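Local coordinates for protein MgGH51 (Meripilus giganteus, PDB 6ZPV) that hydrolyses terminal alpha-L-arabinofuranosyl residues from arabinose-containing glycans as a fungal family GH51 retaining glycosidase, at residues I25-D30 with W261-T266; G100-K105 with L483-S488. All coordinates share one frame; numbering follows the deposited sequence.

How the contacts relate
The centres of contact 1 and contact 2 lie 11 Å apart, and their segments alternate along the chain: 25-30, 100-105, 261-266, 483-488. Contact 1 joins the connections after strands 20-21 and 224-227, neighbours in the eight-stranded parallel sheet of the catalytic barrel; the second connection holds the short strand 264-265. Contact 2 sets the loop between strands 93-98 and 112-119, one from each of the two five-stranded antiparallel sheets, against the turn after strand 483-485, just beyond the last barrel strand, 474-479. Segments 25-30 and 483-488 touch, N26 O lying 2.9 Å from H485 N in a probable hydrogen bond. Loop 100-105 is thereby brought against the barrel's loops, and W102 also meets H27 edge-to-face.

Contact 1: I25-D30 with W261-T266; sequences INHSGD and WGYVNT
Y263 reaches from segment 261-266 to the backbone and ring of H27. Its chi1 of 58° sets CG between the backbone N and the carbonyl carbon. CB lies 4.0 Å from H27 NE2, and from there the ring runs across one face of the imidazole: CG and CD2 lie near NE2, and CD1 comes within 3.4 Å of H27 CE1. CE1 is close to both CE1 and ND1 of the histidine, while CE2 lies by CD2. The rings form an offset face-to-face stack, centroids 3.8 Å apart and planes 20° from parallel, and the two side chains slide past each other in opposite directions. CZ lies nearest H27 N, and OH then accepts a bent hydrogen bond from H27 N (2.9 Å, 139°) and also bonds D24 OD1. The imidazole is fixed in rotation by ND1, which donates in the ring plane to D30 O at 2.8 Å.

At one end of the contact, I25 extends its CD1 over the centre of the W261 six-membered ring, 3.5 Å from the centroid, a CH-pi contact; W261 NE1 bonds E23 OE1. At the other, the D30 carboxylate takes two bonds from T266, both on syn sides: OG1 to OD1 at 2.7 Å and the backbone N to OD2 at 2.8 Å. D30 N is in turn bonded to D24 OD2.

H27 ND1 carries the proton given to D30 O, and this bond and the stack together hold the ring. The buried D30 carboxylate is met by two donors from T266, which should offset part of the cost of burying its charge.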
ATOM      1  N   ILE A  25       1.938  -3.845  -5.620  1.00 10.33           N
ATOM      2  CA  ILE A  25       3.265  -4.263  -6.088  1.00 11.27           C
ATOM      3  C   ILE A  25       3.781  -5.199  -4.984  1.00 10.22           C
ATOM      4  O   ILE A  25       3.471  -4.998  -3.799  1.00 10.62           O
ATOM      5  CB  ILE A  25       4.209  -3.054  -6.290  1.00 10.84           C
ATOM      6  CG1 ILE A  25       5.578  -3.451  -6.878  1.00 11.46           C
ATOM      7  CG2 ILE A  25       4.363  -2.228  -5.034  1.00 11.32           C
ATOM      8  CD1 ILE A  25       6.470  -2.275  -7.195  1.00 11.65           C
ATOM      9  N   ASN A  26       4.556  -6.208  -5.331  1.00 10.42           N
ATOM     10  CA  ASN A  26       5.052  -7.141  -4.327  1.00 11.21           C
ATOM     11  C   ASN A  26       3.902  -7.785  -3.530  1.00 10.62           C
ATOM     12  O   ASN A  26       4.038  -8.125  -2.347  1.00 11.00           O
ATOM     13  CB  ASN A  26       6.023  -6.503  -3.332  1.00 10.67           C
ATOM     14  CG  ASN A  26       7.110  -5.658  -3.920  1.00 10.60           C
ATOM     15  OD1 ASN A  26       7.764  -6.066  -4.887  1.00 11.32           O
ATOM     16  ND2 ASN A  26       7.350  -4.490  -3.297  1.00 11.39           N
ATOM     17  N   HIS A  27       2.736  -7.963  -4.179  1.00 10.86           N
ATOM     18  CA  HIS A  27       1.555  -8.491  -3.478  1.00 10.90           C
ATOM     19  C   HIS A  27       1.266  -7.675  -2.198  1.00 10.65           C
ATOM     20  O   HIS A  27       0.857  -8.198  -1.182  1.00 11.61           O
ATOM     21  CB  HIS A  27       1.705  -9.983  -3.202  1.00 10.92           C
ATOM     22  CG  HIS A  27       1.396 -10.802  -4.406  1.00 11.78           C
ATOM     23  ND1 HIS A  27       0.116 -11.039  -4.833  1.00 13.39           N
ATOM     24  CD2 HIS A  27       2.204 -11.319  -5.350  1.00 13.17           C
ATOM     25  CE1 HIS A  27       0.150 -11.719  -5.953  1.00 14.88           C
ATOM     26  NE2 HIS A  27       1.427 -11.914  -6.268  1.00 15.46           N
ATOM     27  N   SER A  28       1.342  -6.367  -2.360  1.00 10.75           N
ATOM     28  CA  SER A  28       0.944  -5.392  -1.314  1.00 11.17           C
ATOM     29  C   SER A  28      -0.562  -5.260  -1.170  1.00 10.29           C
ATOM     30  O   SER A  28      -1.014  -4.822  -0.085  1.00 10.52           O
ATOM     31  CB  SER A  28       1.509  -4.041  -1.597  1.00 10.86           C
ATOM     32  OG  SER A  28       0.993  -3.575  -2.831  1.00 10.89           O
ATOM     33  N   GLY A  29      -1.325  -5.566  -2.208  1.00 10.12           N
ATOM     34  CA  GLY A  29      -2.800  -5.499  -2.151  1.00 10.32           C
ATOM     35  C   GLY A  29      -3.322  -6.909  -1.995  1.00 10.49           C
ATOM     36  O   GLY A  29      -3.493  -7.408  -0.878  1.00 10.45           O
ATOM     37  N   ASP A  30      -3.521  -7.583  -3.128  1.00 10.33           N
ATOM     38  CA  ASP A  30      -3.776  -9.019  -3.106  1.00 10.50           C
ATOM     39  C   ASP A  30      -2.601  -9.767  -2.490  1.00 11.21           C
ATOM     40  O   ASP A  30      -1.480  -9.667  -3.062  1.00 12.61           O
ATOM     41  CB  ASP A  30      -4.051  -9.513  -4.510  1.00 10.86           C
ATOM     42  CG  ASP A  30      -5.372  -9.074  -5.069  1.00 11.52           C
ATOM     43  OD1 ASP A  30      -6.400  -9.130  -4.426  1.00 12.33           O
ATOM     44  OD2 ASP A  30      -5.384  -8.579  -6.172  1.00 18.72           O
ATOM     45  N   TRP A 261       2.850  -5.623 -12.549  1.00 12.20           N
ATOM     46  CA  TRP A 261       3.898  -6.275 -11.745  1.00 12.90           C
ATOM     47  C   TRP A 261       3.869  -7.791 -11.866  1.00 13.47           C
ATOM     48  O   TRP A 261       4.420  -8.481 -11.012  1.00 14.47           O
ATOM     49  CB  TRP A 261       3.849  -5.743 -10.288  1.00 12.59           C
ATOM     50  CG  TRP A 261       4.108  -4.274 -10.236  1.00 11.81           C
ATOM     51  CD1 TRP A 261       3.224  -3.289 -10.010  1.00 12.20           C
ATOM     52  CD2 TRP A 261       5.372  -3.629 -10.531  1.00 11.64           C
ATOM     53  NE1 TRP A 261       3.830  -2.076 -10.100  1.00 11.43           N
ATOM     54  CE2 TRP A 261       5.145  -2.245 -10.424  1.00 11.87           C
ATOM     55  CE3 TRP A 261       6.661  -4.089 -10.819  1.00 13.30           C
ATOM     56  CZ2 TRP A 261       6.151  -1.304 -10.600  1.00 12.81           C
ATOM     57  CZ3 TRP A 261       7.671  -3.151 -10.996  1.00 14.23           C
ATOM     58  CH2 TRP A 261       7.409  -1.761 -10.882  1.00 13.89           C
ATOM     59  N   GLY A 262       3.276  -8.289 -12.956  1.00 13.15           N
ATOM     60  CA  GLY A 262       3.350  -9.703 -13.317  1.00 14.41           C
ATOM     61  C   GLY A 262       2.225 -10.565 -12.822  1.00 13.73           C
ATOM     62  O   GLY A 262       2.210 -11.748 -13.113  1.00 16.93           O
ATOM     63  N   TYR A 263       1.257 -10.011 -12.090  1.00 12.46           N
ATOM     64  CA  TYR A 263       0.165 -10.813 -11.512  1.00 12.26           C
ATOM     65  C   TYR A 263      -1.198 -10.171 -11.704  1.00 11.82           C
ATOM     66  O   TYR A 263      -1.369  -8.952 -11.857  1.00 11.67           O
ATOM     67  CB  TYR A 263       0.454 -11.163 -10.038  1.00 12.79           C
ATOM     68  CG  TYR A 263       0.663  -9.998  -9.110  1.00 11.41           C
ATOM     69  CD1 TYR A 263      -0.401  -9.404  -8.439  1.00 11.30           C
ATOM     70  CD2 TYR A 263       1.916  -9.501  -8.858  1.00 11.87           C
ATOM     71  CE1 TYR A 263      -0.215  -8.350  -7.548  1.00 11.41           C
ATOM     72  CE2 TYR A 263       2.141  -8.437  -8.009  1.00 11.26           C
ATOM     73  CZ  TYR A 263       1.075  -7.853  -7.362  1.00 11.04           C
ATOM     74  OH  TYR A 263       1.345  -6.829  -6.483  1.00 11.48           O
ATOM     75  N   VAL A 264      -2.194 -11.038 -11.644  1.00 12.39           N
ATOM     76  CA  VAL A 264      -3.599 -10.612 -11.656  1.00 11.81           C
ATOM     77  C   VAL A 264      -3.961  -9.898 -10.362  1.00 11.05           C
ATOM     78  O   VAL A 264      -3.665 -10.400  -9.275  1.00 12.19           O
ATOM     79  CB  VAL A 264      -4.531 -11.811 -11.901  1.00 11.88           C
ATOM     80  CG1 VAL A 264      -5.973 -11.428 -11.801  1.00 12.55           C
ATOM     81  CG2 VAL A 264      -4.225 -12.442 -13.247  1.00 15.11           C
ATOM     82  N   ASN A 265      -4.642  -8.763 -10.503  1.00  9.98           N
ATOM     83  CA  ASN A 265      -5.319  -8.111  -9.392  1.00 10.07           C
ATOM     84  C   ASN A 265      -6.784  -8.522  -9.406  1.00 10.11           C
ATOM     85  O   ASN A 265      -7.462  -8.426 -10.406  1.00 10.84           O
ATOM     86  CB  ASN A 265      -5.225  -6.596  -9.518  1.00 10.52           C
ATOM     87  CG  ASN A 265      -3.893  -5.945  -9.330  1.00 10.29           C
ATOM     88  OD1 ASN A 265      -3.867  -4.730  -9.021  1.00 11.22           O
ATOM     89  ND2 ASN A 265      -2.775  -6.639  -9.525  1.00 11.44           N
ATOM     90  N   THR A 266      -7.280  -8.929  -8.222  1.00 10.24           N
ATOM     91  CA  THR A 266      -8.701  -9.264  -8.085  1.00 10.27           C
ATOM     92  C   THR A 266      -9.592  -8.015  -8.150  1.00  9.93           C
ATOM     93  O   THR A 266     -10.791  -8.163  -8.449  1.00 10.49           O
ATOM     94  CB  THR A 266      -8.982  -9.973  -6.775  1.00 10.70           C
ATOM     95  OG1 THR A 266      -8.799  -9.083  -5.646  1.00 10.68           O
ATOM     96  CG2 THR A 266      -8.203 -11.259  -6.587  1.00 10.59           C
TER

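Contact 2: G100-K105 with L483-S488; sequences GFWGIK and LQHVNS. With NAG (2-acetamido-2-deoxy-beta-D-glucopyranose), chain C.
W102 has CG anti to its carbonyl carbon (chi1 -57°), which carries the indole to N487 CB; the chi1 of N487, also -57°, sets its own CG and so the amide that bears the glycan. N487 CB lies over the face of the five-membered ring, 3.4 Å from W102 CG, while S488 CB sits over the six-membered ring, 3.4 Å from CH2. N487 O is also above this face. These two CH-pi contacts come from consecutive residues of the type I turn H485-S488. The H485 imidazole meets the indole edge-to-face, W102 CE3 lying over its face with the planes at 65°. Its NE2 makes a weak bond to F101 O (3.2 Å), and ND1 accepts N487 N in the ring plane at 3.0 Å, which fixes the ring and places the proton on NE2. A water donates to both W102 O (2.7 Å) and N487 OD1 (2.8 Å), bridging the loops. N487 ND2 is covalently bonded to C1 of the NAG, whose acetamide methyl C8 lies at the indole edge. N487, S488 and T489 read Asn-Ser-Thr, an N-glycosylation sequon (Asn-X-Ser/Thr): an N-linked glycan site on a partly exposed type I turn after strand 483-485, packed here on W102.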
ATOM      1  N   GLY A 100      -2.914 -20.545  -0.521  1.00 12.07           N
ATOM      2  CA  GLY A 100      -2.825 -19.158  -0.078  1.00 11.71           C
ATOM      3  C   GLY A 100      -1.764 -18.415  -0.873  1.00 11.28           C
ATOM      4  O   GLY A 100      -1.315 -18.841  -1.955  1.00 12.19           O
ATOM      5  N   PHE A 101      -1.379 -17.244  -0.316  1.00 11.83           N
ATOM      6  CA  PHE A 101      -0.237 -16.462  -0.826  1.00 12.57           C
ATOM      7  C   PHE A 101       0.989 -16.947  -0.070  1.00 12.07           C
ATOM      8  O   PHE A 101       1.399 -16.396   0.975  1.00 13.21           O
ATOM      9  CB  PHE A 101      -0.518 -14.971  -0.625  1.00 13.38           C
ATOM     10  CG  PHE A 101      -1.687 -14.473  -1.453  1.00 12.00           C
ATOM     11  CD1 PHE A 101      -1.490 -14.030  -2.742  1.00 12.10           C
ATOM     12  CD2 PHE A 101      -2.954 -14.442  -0.914  1.00 11.83           C
ATOM     13  CE1 PHE A 101      -2.551 -13.542  -3.491  1.00 12.40           C
ATOM     14  CE2 PHE A 101      -4.028 -13.970  -1.653  1.00 12.09           C
ATOM     15  CZ  PHE A 101      -3.815 -13.510  -2.938  1.00 12.53           C
ATOM     16  N   TRP A 102       1.499 -18.104  -0.513  1.00 12.69           N
ATOM     17  CA  TRP A 102       2.694 -18.702   0.128  1.00 13.50           C
ATOM     18  C   TRP A 102       2.430 -19.019   1.622  1.00 13.22           C
ATOM     19  O   TRP A 102       3.303 -18.879   2.474  1.00 13.96           O
ATOM     20  CB  TRP A 102       3.960 -17.847  -0.104  1.00 14.44           C
ATOM     21  CG  TRP A 102       4.188 -17.681  -1.561  1.00 14.78           C
ATOM     22  CD1 TRP A 102       4.823 -18.517  -2.394  1.00 15.93           C
ATOM     23  CD2 TRP A 102       3.639 -16.641  -2.385  1.00 13.77           C
ATOM     24  NE1 TRP A 102       4.732 -18.076  -3.692  1.00 16.62           N
ATOM     25  CE2 TRP A 102       3.991 -16.940  -3.700  1.00 15.14           C
ATOM     26  CE3 TRP A 102       2.917 -15.459  -2.143  1.00 14.16           C
ATOM     27  CZ2 TRP A 102       3.527 -16.186  -4.783  1.00 16.22           C
ATOM     28  CZ3 TRP A 102       2.474 -14.704  -3.193  1.00 15.59           C
ATOM     29  CH2 TRP A 102       2.760 -15.084  -4.508  1.00 16.28           C
ATOM     30  N   GLY A 103       1.218 -19.532   1.902  1.00 13.10           N
ATOM     31  CA  GLY A 103       0.839 -19.942   3.246  1.00 12.98           C
ATOM     32  C   GLY A 103      -0.428 -19.321   3.717  1.00 11.71           C
ATOM     33  O   GLY A 103      -0.965 -18.354   3.081  1.00 12.89           O
ATOM     34  N   ILE A 104      -0.927 -19.770   4.861  1.00 12.64           N
ATOM     35  CA  ILE A 104      -2.104 -19.242   5.549  1.00 13.24           C
ATOM     36  C   ILE A 104      -1.823 -19.335   7.021  1.00 12.82           C
ATOM     37  O   ILE A 104      -1.572 -20.437   7.506  1.00 13.82           O
ATOM     38  CB  ILE A 104      -3.421 -19.939   5.166  1.00 13.32           C
ATOM     39  CG1 ILE A 104      -3.665 -19.973   3.663  1.00 13.43           C
ATOM     40  CG2 ILE A 104      -4.561 -19.348   5.969  1.00 13.66           C
ATOM     41  CD1 ILE A 104      -4.935 -20.709   3.227  1.00 14.44           C
ATOM     42  N   LYS A 105      -1.935 -18.242   7.727  1.00 12.90           N
ATOM     43  CA  LYS A 105      -1.821 -18.237   9.184  1.00 13.09           C
ATOM     44  C   LYS A 105      -3.108 -18.758   9.806  1.00 12.57           C
ATOM     45  O   LYS A 105      -4.190 -18.191   9.533  1.00 13.37           O
ATOM     46  CB  LYS A 105      -1.502 -16.852   9.712  1.00 13.29           C
ATOM     47  CG  LYS A 105      -1.500 -16.726  11.204  1.00 15.43           C
ATOM     48  CD  LYS A 105      -0.999 -15.348  11.653  1.00 16.20           C
ATOM     49  CE  LYS A 105      -1.292 -15.013  13.077  1.00 18.80           C
ATOM     50  NZ  LYS A 105      -0.673 -13.700  13.413  1.00 20.89           N
ATOM     51  N   LEU A 483       5.045  -1.618   0.706  1.00  9.88           N
ATOM     52  CA  LEU A 483       4.816  -2.968   1.213  1.00 10.26           C
ATOM     53  C   LEU A 483       5.490  -4.012   0.346  1.00 11.02           C
ATOM     54  O   LEU A 483       5.578  -3.867  -0.898  1.00 11.27           O
ATOM     55  CB  LEU A 483       3.310  -3.249   1.292  1.00 10.36           C
ATOM     56  CG  LEU A 483       2.601  -2.604   2.474  1.00 12.19           C
ATOM     57  CD1 LEU A 483       1.119  -2.645   2.357  1.00 14.83           C
ATOM     58  CD2 LEU A 483       3.012  -3.260   3.773  1.00 16.17           C
ATOM     59  N   GLN A 484       5.844  -5.126   0.973  1.00 10.54           N
ATOM     60  CA  GLN A 484       6.504  -6.257   0.302  1.00 10.70           C
ATOM     61  C   GLN A 484       6.130  -7.601   0.907  1.00 10.72           C
ATOM     62  O   GLN A 484       6.474  -7.872   2.074  1.00 11.00           O
ATOM     63  CB  GLN A 484       8.010  -6.112   0.387  1.00 11.76           C
ATOM     64  CG  GLN A 484       8.808  -7.287  -0.140  1.00 13.08           C
ATOM     65  CD  GLN A 484      10.271  -7.282   0.288  1.00 12.01           C
ATOM     66  OE1 GLN A 484      10.673  -6.584   1.195  1.00 12.71           O
ATOM     67  NE2 GLN A 484      11.045  -8.119  -0.376  1.00 13.15           N
ATOM     68  N   HIS A 485       5.555  -8.486   0.093  1.00 10.95           N
ATOM     69  CA  HIS A 485       5.434  -9.910   0.459  1.00 11.13           C
ATOM     70  C   HIS A 485       6.777 -10.534   0.165  1.00 11.47           C
ATOM     71  O   HIS A 485       7.239 -10.565  -0.982  1.00 12.29           O
ATOM     72  CB  HIS A 485       4.328 -10.602  -0.363  1.00 11.39           C
ATOM     73  CG  HIS A 485       3.924 -11.869   0.245  1.00 11.30           C
ATOM     74  ND1 HIS A 485       4.838 -12.878   0.578  1.00 12.18           N
ATOM     75  CD2 HIS A 485       2.698 -12.261   0.690  1.00 12.03           C
ATOM     76  CE1 HIS A 485       4.122 -13.823   1.152  1.00 13.07           C
ATOM     77  NE2 HIS A 485       2.812 -13.500   1.238  1.00 12.94           N
ATOM     78  N   VAL A 486       7.463 -11.024   1.199  1.00 12.09           N
ATOM     79  CA  VAL A 486       8.819 -11.564   1.011  1.00 12.95           C
ATOM     80  C   VAL A 486       8.845 -12.807   0.145  1.00 12.71           C
ATOM     81  O   VAL A 486       9.918 -13.167  -0.328  1.00 14.28           O
ATOM     82  CB  VAL A 486       9.530 -11.789   2.331  1.00 13.28           C
ATOM     83  CG1 VAL A 486       9.703 -10.501   3.076  1.00 14.06           C
ATOM     84  CG2 VAL A 486       8.854 -12.888   3.172  1.00 13.46           C
ATOM     85  N   ASN A 487       7.715 -13.433  -0.114  1.00 12.43           N
ATOM     86  CA  ASN A 487       7.683 -14.593  -1.009  1.00 12.92           C
ATOM     87  C   ASN A 487       7.320 -14.238  -2.428  1.00 13.47           C
ATOM     88  O   ASN A 487       7.305 -15.149  -3.297  1.00 15.02           O
ATOM     89  CB  ASN A 487       6.758 -15.691  -0.484  1.00 13.57           C
ATOM     90  CG  ASN A 487       7.136 -16.160   0.891  1.00 13.93           C
ATOM     91  OD1 ASN A 487       6.429 -15.965   1.870  1.00 14.74           O
ATOM     92  ND2 ASN A 487       8.311 -16.789   0.983  1.00 16.49           N
ATOM     93  N   SER A 488       7.024 -12.982  -2.753  1.00 13.28           N
ATOM     94  CA  SER A 488       6.717 -12.569  -4.133  1.00 13.43           C
ATOM     95  C   SER A 488       7.024 -11.088  -4.299  1.00 12.82           C
ATOM     96  O   SER A 488       6.176 -10.229  -4.131  1.00 15.46           O
ATOM     97  CB  SER A 488       5.292 -12.868  -4.488  1.00 14.75           C
ATOM     98  OG  SER A 488       5.042 -12.481  -5.854  1.00 17.73           O
TER
HETATM   99  C1  NAG C   1       8.784 -17.279   2.231  1.00 17.19           C
HETATM  100  C2  NAG C   1       9.165 -18.778   2.118  1.00 18.29           C
HETATM  101  C3  NAG C   1       9.906 -19.276   3.354  1.00 20.17           C
HETATM  102  C4  NAG C   1      11.051 -18.314   3.731  1.00 23.52           C
HETATM  103  C5  NAG C   1      10.491 -16.953   3.852  1.00 20.87           C
HETATM  104  C6  NAG C   1      11.496 -15.856   4.323  1.00 22.74           C
HETATM  105  C7  NAG C   1       7.798 -20.182   0.656  1.00 23.02           C
HETATM  106  C8  NAG C   1       6.516 -20.945   0.623  1.00 26.82           C
HETATM  107  N2  NAG C   1       7.956 -19.568   1.824  1.00 19.67           N
HETATM  108  O3  NAG C   1      10.414 -20.589   3.090  1.00 23.04           O
HETATM  109  O4  NAG C   1      11.571 -18.813   4.993  1.00 25.47           O
HETATM  110  O5  NAG C   1       9.942 -16.560   2.589  1.00 19.21           O
HETATM  111  O6  NAG C   1      12.538 -15.860   3.377  1.00 28.76           O
HETATM  112  O7  NAG C   1       8.594 -20.216  -0.271  1.00 30.82           O
HETATM  113  O   HOH W   1       4.439 -16.710   3.668  1.00 15.49           O